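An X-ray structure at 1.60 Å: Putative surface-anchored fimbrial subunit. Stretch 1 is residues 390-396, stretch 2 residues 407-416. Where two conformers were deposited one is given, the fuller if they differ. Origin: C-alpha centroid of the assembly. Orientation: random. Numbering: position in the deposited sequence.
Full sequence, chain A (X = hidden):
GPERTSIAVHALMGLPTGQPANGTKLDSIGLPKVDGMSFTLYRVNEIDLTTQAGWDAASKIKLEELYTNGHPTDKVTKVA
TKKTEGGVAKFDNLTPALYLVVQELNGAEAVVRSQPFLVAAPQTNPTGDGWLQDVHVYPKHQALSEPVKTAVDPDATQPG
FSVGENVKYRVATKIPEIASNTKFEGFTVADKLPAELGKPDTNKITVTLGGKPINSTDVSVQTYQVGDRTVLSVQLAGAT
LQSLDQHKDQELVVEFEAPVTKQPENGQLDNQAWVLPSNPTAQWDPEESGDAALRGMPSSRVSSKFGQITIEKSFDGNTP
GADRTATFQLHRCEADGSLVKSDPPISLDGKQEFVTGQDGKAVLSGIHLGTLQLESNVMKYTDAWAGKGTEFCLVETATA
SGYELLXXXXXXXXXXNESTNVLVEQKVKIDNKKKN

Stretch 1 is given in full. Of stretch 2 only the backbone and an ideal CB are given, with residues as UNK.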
ATOM      1  N   THR A 390     -29.339  -4.984  14.330  1.00 14.52           N
ATOM      2  CA  THR A 390     -29.517  -4.482  12.993  1.00 14.32           C
ATOM      3  C   THR A 390     -29.282  -2.993  12.867  1.00 13.29           C
ATOM      4  O   THR A 390     -29.090  -2.527  11.771  1.00 12.05           O
ATOM      5  CB  THR A 390     -30.939  -4.750  12.451  1.00 14.33           C
ATOM      6  OG1 THR A 390     -31.925  -4.082  13.252  1.00 15.71           O
ATOM      7  CG2 THR A 390     -31.234  -6.245  12.407  1.00 15.45           C
ATOM      8  N   GLU A 391     -29.315  -2.253  13.965  1.00 13.29           N
ATOM      9  CA  GLU A 391     -29.094  -0.808  13.901  1.00 13.29           C
ATOM     10  C   GLU A 391     -28.449  -0.319  15.175  1.00 13.47           C
ATOM     11  O   GLU A 391     -28.517  -0.967  16.218  1.00 14.34           O
ATOM     12  CB  GLU A 391     -30.432  -0.021  13.728  1.00 13.36           C
ATOM     13  CG  GLU A 391     -31.328  -0.419  12.567  1.00 15.60           C
ATOM     14  CD  GLU A 391     -30.816  -0.082  11.160  1.00 19.14           C
ATOM     15  OE1 GLU A 391     -29.782   0.614  10.981  1.00 18.41           O
ATOM     16  OE2 GLU A 391     -31.492  -0.549  10.202  1.00 19.15           O
ATOM     17  N   PHE A 392     -27.894   0.885  15.095  1.00 12.88           N
ATOM     18  CA  PHE A 392     -27.541   1.631  16.269  1.00 12.11           C
ATOM     19  C   PHE A 392     -28.782   2.239  16.923  1.00 13.01           C
ATOM     20  O   PHE A 392     -29.844   2.475  16.286  1.00 12.71           O
ATOM     21  CB  PHE A 392     -26.553   2.757  15.939  1.00 12.98           C
ATOM     22  CG  PHE A 392     -25.215   2.290  15.467  1.00 10.58           C
ATOM     23  CD1 PHE A 392     -24.239   1.835  16.361  1.00 13.30           C
ATOM     24  CD2 PHE A 392     -24.908   2.285  14.108  1.00 14.32           C
ATOM     25  CE1 PHE A 392     -23.014   1.394  15.917  1.00 13.42           C
ATOM     26  CE2 PHE A 392     -23.688   1.848  13.659  1.00 14.07           C
ATOM     27  CZ  PHE A 392     -22.723   1.402  14.552  1.00 14.39           C
ATOM     28  N   CYS A 393     -28.652   2.475  18.213  1.00 13.33           N
ATOM     29  CA  CYS A 393     -29.711   3.202  18.922  1.00 13.40           C
ATOM     30  C   CYS A 393     -29.157   3.940  20.092  1.00 13.58           C
ATOM     31  O   CYS A 393     -28.119   3.608  20.612  1.00 14.12           O
ATOM     32  CB  CYS A 393     -30.849   2.272  19.328  1.00 13.62           C
ATOM     33  SG  CYS A 393     -30.209   0.827  20.256  1.00 17.48           S
ATOM     34  N   LEU A 394     -29.865   4.978  20.505  1.00 12.37           N
ATOM     35  CA  LEU A 394     -29.431   5.776  21.635  1.00 12.02           C
ATOM     36  C   LEU A 394     -30.350   5.533  22.818  1.00 12.81           C
ATOM     37  O   LEU A 394     -31.571   5.475  22.659  1.00 13.21           O
ATOM     38  CB  LEU A 394     -29.500   7.245  21.260  1.00 11.23           C
ATOM     39  CG  LEU A 394     -28.492   7.745  20.214  1.00 11.90           C
ATOM     40  CD1 LEU A 394     -28.969   9.154  19.639  1.00 11.77           C
ATOM     41  CD2 LEU A 394     -27.074   7.799  20.800  1.00 16.10           C
ATOM     42  N   VAL A 395     -29.752   5.416  23.991  1.00 12.51           N
ATOM     43  CA  VAL A 395     -30.523   5.305  25.233  1.00 11.75           C
ATOM     44  C   VAL A 395     -30.240   6.548  26.050  1.00 13.24           C
ATOM     45  O   VAL A 395     -29.081   6.876  26.358  1.00 13.35           O
ATOM     46  CB  VAL A 395     -30.137   4.046  26.041  1.00 10.68           C
ATOM     47  CG1 VAL A 395     -30.760   4.102  27.477  1.00 10.65           C
ATOM     48  CG2 VAL A 395     -30.543   2.784  25.314  1.00 11.44           C
ATOM     49  N   GLU A 396     -31.310   7.247  26.426  1.00 13.84           N
ATOM     50  CA  GLU A 396     -31.188   8.401  27.288  1.00 13.20           C
ATOM     51  C   GLU A 396     -31.066   7.959  28.734  1.00 12.75           C
ATOM     52  O   GLU A 396     -32.009   7.372  29.279  1.00 14.25           O
ATOM     53  CB  GLU A 396     -32.390   9.322  27.151  1.00 13.43           C
ATOM     54  CG  GLU A 396     -32.179  10.626  27.879  1.00 12.99           C
ATOM     55  CD  GLU A 396     -33.274  11.615  27.642  1.00 16.32           C
ATOM     56  OE1 GLU A 396     -34.458  11.293  27.857  1.00 17.61           O
ATOM     57  OE2 GLU A 396     -32.922  12.745  27.292  1.00 15.75           O
ATOM     58  N   UNK A 407     -38.401   6.287  27.315  1.00 20.34           N
ATOM     59  CA  UNK A 407     -38.469   4.864  27.738  1.00 20.45           C
ATOM     60  C   UNK A 407     -37.863   3.812  26.796  1.00 21.02           C
ATOM     61  O   UNK A 407     -37.539   2.703  27.240  1.00 21.88           O
ATOM     62  CB  UNK A 407     -39.939   4.497  27.953  1.00 20.45           C
ATOM     63  N   UNK A 408     -37.734   4.139  25.516  1.00 19.88           N
ATOM     64  CA  UNK A 408     -37.264   3.182  24.535  1.00 19.04           C
ATOM     65  C   UNK A 408     -36.011   3.744  23.870  1.00 17.34           C
ATOM     66  O   UNK A 408     -35.831   4.968  23.816  1.00 15.98           O
ATOM     67  CB  UNK A 408     -38.349   2.874  23.501  1.00 19.04           C
ATOM     68  N   UNK A 409     -35.156   2.845  23.367  1.00 16.84           N
ATOM     69  CA  UNK A 409     -34.033   3.298  22.542  1.00 16.11           C
ATOM     70  C   UNK A 409     -34.531   4.058  21.318  1.00 16.07           C
ATOM     71  O   UNK A 409     -35.582   3.719  20.767  1.00 16.22           O
ATOM     72  CB  UNK A 409     -33.172   2.110  22.108  1.00 16.11           C
ATOM     73  N   UNK A 410     -33.770   5.074  20.899  1.00 14.77           N
ATOM     74  CA  UNK A 410     -34.071   5.847  19.695  1.00 14.35           C
ATOM     75  C   UNK A 410     -33.218   5.259  18.566  1.00 13.52           C
ATOM     76  O   UNK A 410     -31.985   5.369  18.616  1.00 13.35           O
ATOM     77  CB  UNK A 410     -33.794   7.338  19.894  1.00 14.35           C
ATOM     78  N   UNK A 411     -33.873   4.652  17.572  1.00 12.34           N
ATOM     79  CA  UNK A 411     -33.152   3.989  16.481  1.00 12.93           C
ATOM     80  C   UNK A 411     -32.455   5.079  15.686  1.00 12.80           C
ATOM     81  O   UNK A 411     -33.037   6.137  15.425  1.00 13.39           O
ATOM     82  CB  UNK A 411     -34.086   3.162  15.596  1.00 12.93           C
ATOM     83  N   UNK A 412     -31.188   4.855  15.390  1.00 12.21           N
ATOM     84  CA  UNK A 412     -30.423   5.750  14.556  1.00 12.59           C
ATOM     85  C   UNK A 412     -29.848   4.921  13.416  1.00 13.46           C
ATOM     86  O   UNK A 412     -29.064   4.004  13.655  1.00 13.67           O
ATOM     87  CB  UNK A 412     -29.326   6.462  15.350  1.00 12.59           C
ATOM     88  N   UNK A 413     -30.280   5.216  12.196  1.00 12.87           N
ATOM     89  CA  UNK A 413     -29.822   4.540  10.973  0.50 13.78           C
ATOM     90  C   UNK A 413     -28.456   5.092  10.585  1.00 14.30           C
ATOM     91  O   UNK A 413     -28.349   6.266  10.205  1.00 15.27           O
ATOM     92  CB  UNK A 413     -30.823   4.723   9.830  0.50 13.78           C
ATOM     93  N   UNK A 414     -27.424   4.275  10.725  1.00 12.70           N
ATOM     94  CA  UNK A 414     -26.068   4.663  10.412  1.00 11.75           C
ATOM     95  C   UNK A 414     -25.347   3.452   9.895  1.00 12.41           C
ATOM     96  O   UNK A 414     -25.012   2.569  10.661  1.00 12.74           O
ATOM     97  CB  UNK A 414     -25.354   5.258  11.627  1.00 11.75           C
ATOM     98  N   UNK A 415     -25.101   3.414   8.593  1.00 12.43           N
ATOM     99  CA  UNK A 415     -24.469   2.254   7.986  1.00 13.25           C
ATOM    100  C   UNK A 415     -23.733   2.684   6.729  1.00 13.06           C
ATOM    101  O   UNK A 415     -24.008   3.752   6.144  1.00 13.59           O
ATOM    102  CB  UNK A 415     -25.500   1.170   7.668  1.00 13.25           C
ATOM    103  N   UNK A 416     -22.821   1.843   6.282  1.00 13.05           N
ATOM    104  CA  UNK A 416     -22.054   2.106   5.084  1.00 11.86           C
ATOM    105  C   UNK A 416     -22.143   0.893   4.200  1.00 11.86           C
ATOM    106  O   UNK A 416     -22.708  -0.133   4.574  1.00 13.14           O
ATOM    107  CB  UNK A 416     -20.599   2.451   5.408  1.00 11.86           C
TER

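Position 407 points away from stretch 1, and nothing of that stretch lies within 5.5 Å of its ideal CB. Many residues would do; phi of -72° also allows proline. It is Pro407, without contact here.

Position 408 also points away, into open space. A long polar chain would suit, among others. It is Lys408. Its O accepts from water 4, which in turn accepts from Glu396 N.

Position 409 points sideways, its ideal CB 3.6 Å from Cys393 CB. A compact apolar residue fits, and proline suits the angles (phi -59°, psi 145°). It is Pro409. Its CB packs 3.8 Å from Cys393 CB, and its CG reaches 4.2 Å from Val395 CG2. Its CA makes a CA-H...O contact with Leu394 O at 3.3 Å.

Position 410 pairs with Leu394 in the antiparallel sheet. Its N donates to Leu394 O (2.8 Å), and Leu394 N donates to its O (2.9 Å). The amide proton is needed, so proline is unsuitable. Beside the Leu394 side chain, valine, isoleucine or threonine would suit the extended backbone. It is Val410, with its CB 4.4 Å from Leu394 CB.

Position 411 faces the side of the sheet that carries Cys393, with Glu391 CB also near. A branched or long apolar chain could cover both. It is Ile411. Its CD1 lies 3.8 Å from Cys393 CB and its CG2 3.8 Å from Glu391 CB.

Position 412 turns to the face of Phe392 and Leu394. Its N donates to Phe392 O at 2.9 Å. The ideal CB is 5.1 Å from Leu394 CD1, room for a medium apolar chain. It is Val412, whose CG2 meets Leu394 CD1 at 3.8 Å.

Position 413 points away, but its ideal CB is 4.4 Å from Glu391 OE1. A polar or basic chain is plausible. It is Lys413; in the conformer given, NZ extends away from that carboxylate and forms no salt bridge with it.

Position 414 puts its ideal CB 3.9 Å from Phe392 CD2. An apolar chain suits. It is Leu414, with CB 3.8 Å from Phe392 CD2. Its N donates to water 2, which also lies 2.7 Å from Glu391 OE1.

Position 415 points sideways near the Glu391 carboxylate, which would favour a basic or neutral polar chain. It is Glu415. The like charges sit 4.2 Å apart, Glu391 OE1 to Glu415 OE1, and water 3 donates to both.

Position 416 is out of reach. It is Ala416.

Stretch 2 407-416: PKPVIVKLEA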
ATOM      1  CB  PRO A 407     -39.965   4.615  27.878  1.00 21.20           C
ATOM      2  CG  PRO A 407     -40.624   5.694  27.066  1.00 20.84           C
ATOM      3  CD  PRO A 407     -39.727   6.863  27.052  1.00 20.41           C
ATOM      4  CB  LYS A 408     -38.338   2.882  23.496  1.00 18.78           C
ATOM      5  CG  LYS A 408     -39.541   2.118  24.043  1.00 21.02           C
ATOM      6  CD  LYS A 408     -40.446   1.617  22.907  1.00 24.68           C
ATOM      7  CE  LYS A 408     -41.680   0.849  23.397  1.00 26.44           C
ATOM      8  NZ  LYS A 408     -41.384  -0.242  24.379  1.00 27.48           N
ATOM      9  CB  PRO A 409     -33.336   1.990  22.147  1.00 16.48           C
ATOM     10  CG  PRO A 409     -33.722   1.023  23.207  1.00 17.19           C
ATOM     11  CD  PRO A 409     -35.115   1.390  23.600  1.00 16.91           C
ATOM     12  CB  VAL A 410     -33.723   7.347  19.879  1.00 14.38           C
ATOM     13  CG1 VAL A 410     -34.022   8.131  18.626  1.00 15.90           C
ATOM     14  CG2 VAL A 410     -34.481   7.961  21.052  1.00 13.41           C
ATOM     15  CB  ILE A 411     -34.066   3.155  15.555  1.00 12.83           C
ATOM     16  CG1 ILE A 411     -34.793   2.066  16.352  1.00 15.83           C
ATOM     17  CG2 ILE A 411     -33.224   2.511  14.429  1.00 14.31           C
ATOM     18  CD1 ILE A 411     -33.883   1.289  17.270  1.00 19.11           C
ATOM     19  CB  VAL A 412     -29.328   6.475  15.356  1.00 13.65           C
ATOM     20  CG1 VAL A 412     -28.484   7.382  14.453  1.00 14.17           C
ATOM     21  CG2 VAL A 412     -29.949   7.263  16.522  1.00 11.85           C
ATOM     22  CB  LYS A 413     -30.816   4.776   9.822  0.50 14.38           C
ATOM     23  CG  LYS A 413     -32.206   4.140  10.014  0.50 14.82           C
ATOM     24  CD  LYS A 413     -33.243   4.662   9.011  0.50 17.45           C
ATOM     25  CE  LYS A 413     -34.326   3.616   8.672  0.50 17.36           C
ATOM     26  NZ  LYS A 413     -35.455   4.150   7.835  0.50 19.22           N
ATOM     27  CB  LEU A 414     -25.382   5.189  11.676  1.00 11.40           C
ATOM     28  CG  LEU A 414     -24.116   5.960  11.333  1.00 10.62           C
ATOM     29  CD1 LEU A 414     -24.485   7.397  10.855  1.00 11.54           C
ATOM     30  CD2 LEU A 414     -23.174   5.931  12.509  1.00 13.18           C
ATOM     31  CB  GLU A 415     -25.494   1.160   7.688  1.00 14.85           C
ATOM     32  CG  GLU A 415     -26.420   1.487   6.582  1.00 17.74           C
ATOM     33  CD  GLU A 415     -27.409   0.366   6.307  1.00 25.40           C
ATOM     34  OE1 GLU A 415     -27.970  -0.210   7.281  1.00 28.69           O
ATOM     35  OE2 GLU A 415     -27.635   0.099   5.097  1.00 28.20           O
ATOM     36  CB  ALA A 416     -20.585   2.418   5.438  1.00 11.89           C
TER
HETATM   37  O   HOH W   1     -27.306  -1.323   9.866  1.00 19.44           O
HETATM   38  O   HOH W   2     -27.861   1.947  12.361  1.00 17.21           O
HETATM   39  O   HOH W   3     -29.320   1.686   8.451  1.00 22.66           O
HETATM   40  O   HOH W   4     -33.872   6.121  25.854  1.00 16.81           O
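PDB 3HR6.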